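Local coordinates for AxyAgu115A (Amphibacillus xylanus NBRC 15112, PDB 6NPS), which probably works as a family GH115 alpha-glucuronidase, cleaving glucuronic acid side groups from arabinoglucuronoxylan, at residues 608-613 against 655-660; 589-594 against 600-605. The protein carries 3 engineered substitutions. One frame throughout, in Å; residues are numbered along the deposited sequence.

Both interactions lie at one end of an antiparallel helix pair, about 33 Å from the centre of the chain, with their own centres about 7 Å apart. Interaction 2 comes first along the chain: it closes the turn between helices 564-596 and 601-629. Interaction 1 follows, bringing strand 655-657 back onto helix 601-629, which the two contacts share. They also touch directly, since Asn603 OD1 receives a probable hydrogen bond from Val658 N at 2.7 Å. The result is a layered arrangement in which the helical hairpin carries a strand, and that strand joins a second copy of the protein across the dimer interface.

Interaction 1 of 2, residues 608-613 against 655-660; sequences QVKACL and LSYVLP
Val609 and Leu655 have the nearest CA atoms, 7.7 Å apart, where helical segment 608-613 and strand 655-657 run nearly antiparallel at 155° with their axes 10.1 Å apart. This is a helix-on-strand contact at a dimer interface: Leu655 and Tyr657 pair in an antiparallel beta ladder with a strand of the second subunit, so the sheet continues across the boundary between chains.

The apolar part is small and well defined. CD2 of Leu655 reaches the branch point of Val609, lying 3.6 Å from CG1 and 3.7 Å from CB, as the two side chains lie alongside, pointing opposite ways. Val609 has CG1 anti to its main-chain nitrogen (chi1 173°), which turns that methyl to the leucine; the same valine packs on Leu587 of helix 564-596 and on Pro653. The other leucine methyl, CD1, meets the aliphatic end of Lys610, 3.9 Å from its CE, with the lysine chain running roughly perpendicular to the leucine.

Polar chemistry gathers around Glu607, one turn or less before these helix residues. Its carboxylate uses one oxygen, OE2, for a salt bridge with Lys610 NZ and the other, OE1, for a hydrogen bond with the phenol of Tyr657. A single acid therefore ties the lysine and the tyrosine together. The tyrosine ring also meets Tyr657 of the second subunit with the two planes about 85° apart, placing the residue against helix and partner chain at once. In the lysine conformer described, NZ comes within 3.2 Å of Tyr657 OH, approaching the ring obliquely, while CE is 3.5 Å from that same oxygen.

Interaction 2 of 2, residues 589-594 against 600-605; sequences GKNKYA and IEANKL
The carboxamide of Asn591 is the flat group that crosses this contact, and its work is done by the nitrogen, ND2, with no stacking across the gap. ND2 donates to Ala602 O at 3.0 Å, with that oxygen tilted 16° from the amide plane. Seen from the acceptor, the donor stands above the carbonyl plane, 41° out of it, and the N-H···O angle of 138° shows a bent bond. With CG trans to the main-chain nitrogen, the asparagine's amide is carried to the neighbouring helix. ND2 probably also bonds Ser656 O, roughly at right angles to the first bond.

Around this polar link, the ends of helices 564-596 and 601-629 form an antiparallel helical hairpin, their segments' axes 8.3 Å apart. Alanine faces alanine: the CB atoms of Ala594 and Ala602 are 4.0 Å apart, and such small side chains suit the close approach. Leu605 lies alongside, its CB 3.8 Å from Asn591 CB, while its CD1 rests 3.8 Å from Lys590 CB. Lys590 sends its ammonium elsewhere, to a salt bridge with Asp539 and a hydrogen bond to a glycerol probably picked up from the crystallisation liquor.

With two carbonyls probably gripping one buried amide nitrogen, the rotation of the Asn591 group should be fixed, and its donor is satisfied beside the Ala594, Ala602 and Leu605 packing.

Interaction 1 of 2, residues 608-613 against 655-660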
loop_
_atom_site.group_PDB
_atom_site.type_symbol
_atom_site.label_atom_id
_atom_site.label_comp_id
_atom_site.label_asym_id
_atom_site.label_seq_id
_atom_site.Cartn_x
_atom_site.Cartn_y
_atom_site.Cartn_z
ATOM N N GLN A 608 -9.412 -16.149 -9.454
ATOM C CA GLN A 608 -10.583 -15.580 -10.127
ATOM C C GLN A 608 -10.228 -14.291 -10.877
ATOM O O GLN A 608 -10.744 -14.048 -11.975
ATOM C CB GLN A 608 -11.705 -15.357 -9.109
ATOM C CG GLN A 608 -12.304 -16.694 -8.686
ATOM C CD GLN A 608 -13.298 -16.563 -7.554
ATOM O OE1 GLN A 608 -13.318 -15.566 -6.844
ATOM N NE2 GLN A 608 -14.133 -17.588 -7.379
ATOM N N VAL A 609 -9.334 -13.466 -10.317
ATOM C CA VAL A 609 -8.892 -12.262 -11.017
ATOM C C VAL A 609 -8.187 -12.638 -12.307
ATOM O O VAL A 609 -8.478 -12.092 -13.380
ATOM C CB VAL A 609 -7.999 -11.412 -10.095
ATOM C CG1 VAL A 609 -7.383 -10.213 -10.891
ATOM C CG2 VAL A 609 -8.790 -10.916 -8.868
ATOM N N LYS A 610 -7.282 -13.610 -12.217
ATOM C CA LYS A 610 -6.539 -14.103 -13.369
ATOM C C LYS A 610 -7.472 -14.596 -14.470
ATOM O O LYS A 610 -7.244 -14.347 -15.669
ATOM C CB LYS A 610 -5.610 -15.235 -12.903
ATOM C CG LYS A 610 -4.264 -15.325 -13.546
ATOM C CD LYS A 610 -3.489 -16.616 -13.129
ATOM C CE LYS A 610 -3.524 -16.862 -11.634
ATOM N NZ LYS A 610 -2.559 -17.974 -11.219
ATOM N N ALA A 611 -8.534 -15.311 -14.085
ATOM C CA ALA A 611 -9.463 -15.831 -15.099
ATOM C C ALA A 611 -10.239 -14.714 -15.794
ATOM O O ALA A 611 -10.565 -14.835 -16.981
ATOM C CB ALA A 611 -10.445 -16.818 -14.468
ATOM N N CYS A 612 -10.605 -13.658 -15.053
ATOM C CA CYS A 612 -11.226 -12.481 -15.675
ATOM C C CYS A 612 -10.308 -11.850 -16.700
ATOM O O CYS A 612 -10.748 -11.423 -17.792
ATOM C CB CYS A 612 -11.590 -11.440 -14.609
ATOM S SG CYS A 612 -13.023 -11.926 -13.644
ATOM N N LEU A 613 -9.035 -11.726 -16.367
ATOM C CA LEU A 613 -8.120 -11.127 -17.331
ATOM C C LEU A 613 -8.015 -11.969 -18.604
ATOM O O LEU A 613 -7.945 -11.434 -19.720
ATOM C CB LEU A 613 -6.743 -10.937 -16.686
ATOM C CG LEU A 613 -5.776 -10.150 -17.571
ATOM C CD1 LEU A 613 -6.316 -8.731 -17.716
ATOM C CD2 LEU A 613 -4.405 -10.119 -16.945
ATOM N N LEU A 655 -1.700 -9.588 -8.147
ATOM C CA LEU A 655 -2.370 -10.625 -7.353
ATOM C C LEU A 655 -1.622 -10.804 -6.046
ATOM O O LEU A 655 -0.387 -10.847 -6.040
ATOM C CB LEU A 655 -2.373 -11.970 -8.077
ATOM C CG LEU A 655 -2.879 -11.936 -9.515
ATOM C CD1 LEU A 655 -2.764 -13.324 -10.082
ATOM C CD2 LEU A 655 -4.313 -11.471 -9.499
ATOM N N SER A 656 -2.359 -10.966 -4.947
ATOM C CA SER A 656 -1.732 -11.206 -3.653
ATOM C C SER A 656 -1.992 -12.654 -3.281
ATOM O O SER A 656 -3.130 -13.114 -3.393
ATOM C CB SER A 656 -2.312 -10.297 -2.578
ATOM O OG SER A 656 -2.015 -8.928 -2.824
ATOM N N TYR A 657 -0.958 -13.366 -2.856
ATOM C CA TYR A 657 -1.118 -14.723 -2.358
ATOM C C TYR A 657 -0.643 -14.817 -0.916
ATOM O O TYR A 657 0.316 -14.163 -0.518
ATOM C CB TYR A 657 -0.354 -15.749 -3.193
ATOM C CG TYR A 657 -1.008 -16.026 -4.517
ATOM C CD1 TYR A 657 -0.721 -15.213 -5.631
ATOM C CD2 TYR A 657 -1.881 -17.080 -4.683
ATOM C CE1 TYR A 657 -1.286 -15.455 -6.867
ATOM C CE2 TYR A 657 -2.474 -17.336 -5.935
ATOM C CZ TYR A 657 -2.157 -16.511 -7.021
ATOM O OH TYR A 657 -2.695 -16.716 -8.260
ATOM N N VAL A 658 -1.295 -15.673 -0.145
ATOM C CA VAL A 658 -1.046 -15.770 1.295
ATOM C C VAL A 658 -0.290 -17.053 1.571
ATOM O O VAL A 658 -0.497 -18.060 0.882
ATOM C CB VAL A 658 -2.412 -15.710 2.010
ATOM C CG1 VAL A 658 -2.378 -16.279 3.372
ATOM C CG2 VAL A 658 -2.915 -14.238 2.004
ATOM N N LEU A 659 0.600 -17.017 2.564
ATOM C CA LEU A 659 1.271 -18.201 3.062
ATOM C C LEU A 659 0.671 -18.513 4.436
ATOM O O LEU A 659 0.681 -17.635 5.322
ATOM C CB LEU A 659 2.790 -17.982 3.163
ATOM C CG LEU A 659 3.455 -17.618 1.804
ATOM C CD1 LEU A 659 4.909 -17.110 1.938
ATOM C CD2 LEU A 659 3.408 -18.828 0.895
ATOM N N PRO A 660 0.139 -19.720 4.663
ATOM C CA PRO A 660 -0.552 -20.009 5.945
ATOM C C PRO A 660 0.339 -19.794 7.152
ATOM O O PRO A 660 1.512 -20.113 7.135
ATOM C CB PRO A 660 -0.932 -21.490 5.829
ATOM C CG PRO A 660 -0.566 -21.915 4.438
ATOM C CD PRO A 660 0.358 -20.913 3.829
#

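Interaction 2 of 2, residues 589-594 against 600-605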
loop_
_atom_site.group_PDB
_atom_site.type_symbol
_atom_site.label_atom_id
_atom_site.label_comp_id
_atom_site.label_asym_id
_atom_site.label_seq_id
_atom_site.Cartn_x
_atom_site.Cartn_y
_atom_site.Cartn_z
ATOM N N GLY A 589 -9.835 -6.229 -5.486
ATOM C CA GLY A 589 -9.990 -5.557 -4.201
ATOM C C GLY A 589 -10.245 -6.527 -3.050
ATOM O O GLY A 589 -9.645 -6.398 -1.985
ATOM N N LYS A 590 -11.114 -7.519 -3.251
ATOM C CA LYS A 590 -11.317 -8.527 -2.200
ATOM C C LYS A 590 -10.053 -9.342 -1.964
ATOM O O LYS A 590 -9.708 -9.629 -0.808
ATOM C CB LYS A 590 -12.475 -9.447 -2.565
ATOM C CG LYS A 590 -13.844 -8.737 -2.616
ATOM C CD LYS A 590 -14.936 -9.723 -3.083
ATOM C CE LYS A 590 -14.970 -10.880 -2.162
ATOM N NZ LYS A 590 -16.360 -11.074 -1.735
ATOM N N ASN A 591 -9.330 -9.677 -3.049
ATOM C CA ASN A 591 -8.099 -10.459 -2.953
ATOM C C ASN A 591 -7.066 -9.737 -2.109
ATOM O O ASN A 591 -6.485 -10.305 -1.172
ATOM C CB ASN A 591 -7.553 -10.727 -4.366
ATOM C CG ASN A 591 -6.066 -11.105 -4.366
ATOM O OD1 ASN A 591 -5.220 -10.342 -4.871
ATOM N ND2 ASN A 591 -5.736 -12.271 -3.783
ATOM N N LYS A 592 -6.816 -8.477 -2.445
ATOM C CA LYS A 592 -5.845 -7.675 -1.716
ATOM C C LYS A 592 -6.227 -7.530 -0.247
ATOM O O LYS A 592 -5.365 -7.583 0.628
ATOM C CB LYS A 592 -5.751 -6.306 -2.375
ATOM C CG LYS A 592 -4.783 -5.317 -1.754
ATOM C CD LYS A 592 -4.764 -4.030 -2.618
ATOM C CE LYS A 592 -3.908 -2.916 -2.025
ATOM N NZ LYS A 592 -4.735 -1.911 -1.307
ATOM N N TYR A 593 -7.504 -7.270 0.034
ATOM C CA TYR A 593 -7.946 -7.042 1.411
ATOM C C TYR A 593 -7.816 -8.320 2.242
ATOM O O TYR A 593 -7.371 -8.286 3.400
ATOM C CB TYR A 593 -9.399 -6.540 1.395
ATOM C CG TYR A 593 -10.040 -6.350 2.758
ATOM C CD1 TYR A 593 -9.990 -5.117 3.414
ATOM C CD2 TYR A 593 -10.682 -7.402 3.395
ATOM C CE1 TYR A 593 -10.602 -4.933 4.667
ATOM C CE2 TYR A 593 -11.283 -7.237 4.658
ATOM C CZ TYR A 593 -11.231 -5.995 5.284
ATOM O OH TYR A 593 -11.814 -5.827 6.526
ATOM N N ALA A 594 -8.233 -9.454 1.679
ATOM C CA ALA A 594 -8.099 -10.720 2.397
ATOM C C ALA A 594 -6.637 -11.079 2.608
ATOM O O ALA A 594 -6.262 -11.646 3.653
ATOM C CB ALA A 594 -8.804 -11.829 1.620
ATOM N N ILE A 600 -6.553 -17.435 3.964
ATOM C CA ILE A 600 -6.278 -18.393 2.888
ATOM C C ILE A 600 -7.189 -18.164 1.691
ATOM O O ILE A 600 -6.780 -18.378 0.542
ATOM C CB ILE A 600 -6.428 -19.849 3.381
ATOM C CG1 ILE A 600 -5.720 -20.067 4.732
ATOM C CG2 ILE A 600 -5.920 -20.829 2.341
ATOM C CD1 ILE A 600 -4.222 -19.945 4.635
ATOM N N GLU A 601 -8.407 -17.684 1.922
ATOM C CA GLU A 601 -9.356 -17.440 0.835
ATOM C C GLU A 601 -8.866 -16.394 -0.154
ATOM O O GLU A 601 -9.390 -16.332 -1.276
ATOM C CB GLU A 601 -10.704 -17.011 1.402
ATOM C CG GLU A 601 -10.740 -15.582 1.915
ATOM C CD GLU A 601 -12.054 -15.234 2.630
ATOM O OE1 GLU A 601 -12.346 -15.848 3.691
ATOM O OE2 GLU A 601 -12.787 -14.344 2.126
ATOM N N ALA A 602 -7.858 -15.591 0.204
ATOM C CA ALA A 602 -7.234 -14.718 -0.795
ATOM C C ALA A 602 -6.774 -15.481 -2.030
ATOM O O ALA A 602 -6.849 -14.970 -3.152
ATOM C CB ALA A 602 -6.033 -14.001 -0.176
ATOM N N ASN A 603 -6.263 -16.688 -1.852
ATOM C CA ASN A 603 -5.594 -17.360 -2.958
ATOM C C ASN A 603 -6.586 -17.737 -4.056
ATOM O O ASN A 603 -6.309 -17.566 -5.256
ATOM C CB ASN A 603 -4.811 -18.558 -2.412
ATOM C CG ASN A 603 -3.639 -18.113 -1.530
ATOM O OD1 ASN A 603 -3.300 -16.927 -1.492
ATOM N ND2 ASN A 603 -3.047 -19.041 -0.798
ATOM N N LYS A 604 -7.779 -18.174 -3.667
ATOM C CA LYS A 604 -8.823 -18.451 -4.644
ATOM C C LYS A 604 -9.304 -17.182 -5.340
ATOM O O LYS A 604 -9.661 -17.221 -6.519
ATOM C CB LYS A 604 -9.999 -19.148 -3.955
ATOM C CG LYS A 604 -10.387 -20.438 -4.651
ATOM C CD LYS A 604 -9.334 -21.531 -4.431
ATOM C CE LYS A 604 -9.394 -22.081 -3.006
ATOM N NZ LYS A 604 -8.187 -22.872 -2.587
ATOM N N LEU A 605 -9.337 -16.054 -4.630
ATOM C CA LEU A 605 -9.752 -14.815 -5.273
ATOM C C LEU A 605 -8.732 -14.392 -6.326
ATOM O O LEU A 605 -9.104 -13.896 -7.401
ATOM C CB LEU A 605 -9.949 -13.720 -4.212
ATOM C CG LEU A 605 -11.158 -13.887 -3.302
ATOM C CD1 LEU A 605 -11.099 -12.922 -2.092
ATOM C CD2 LEU A 605 -12.434 -13.660 -4.102
#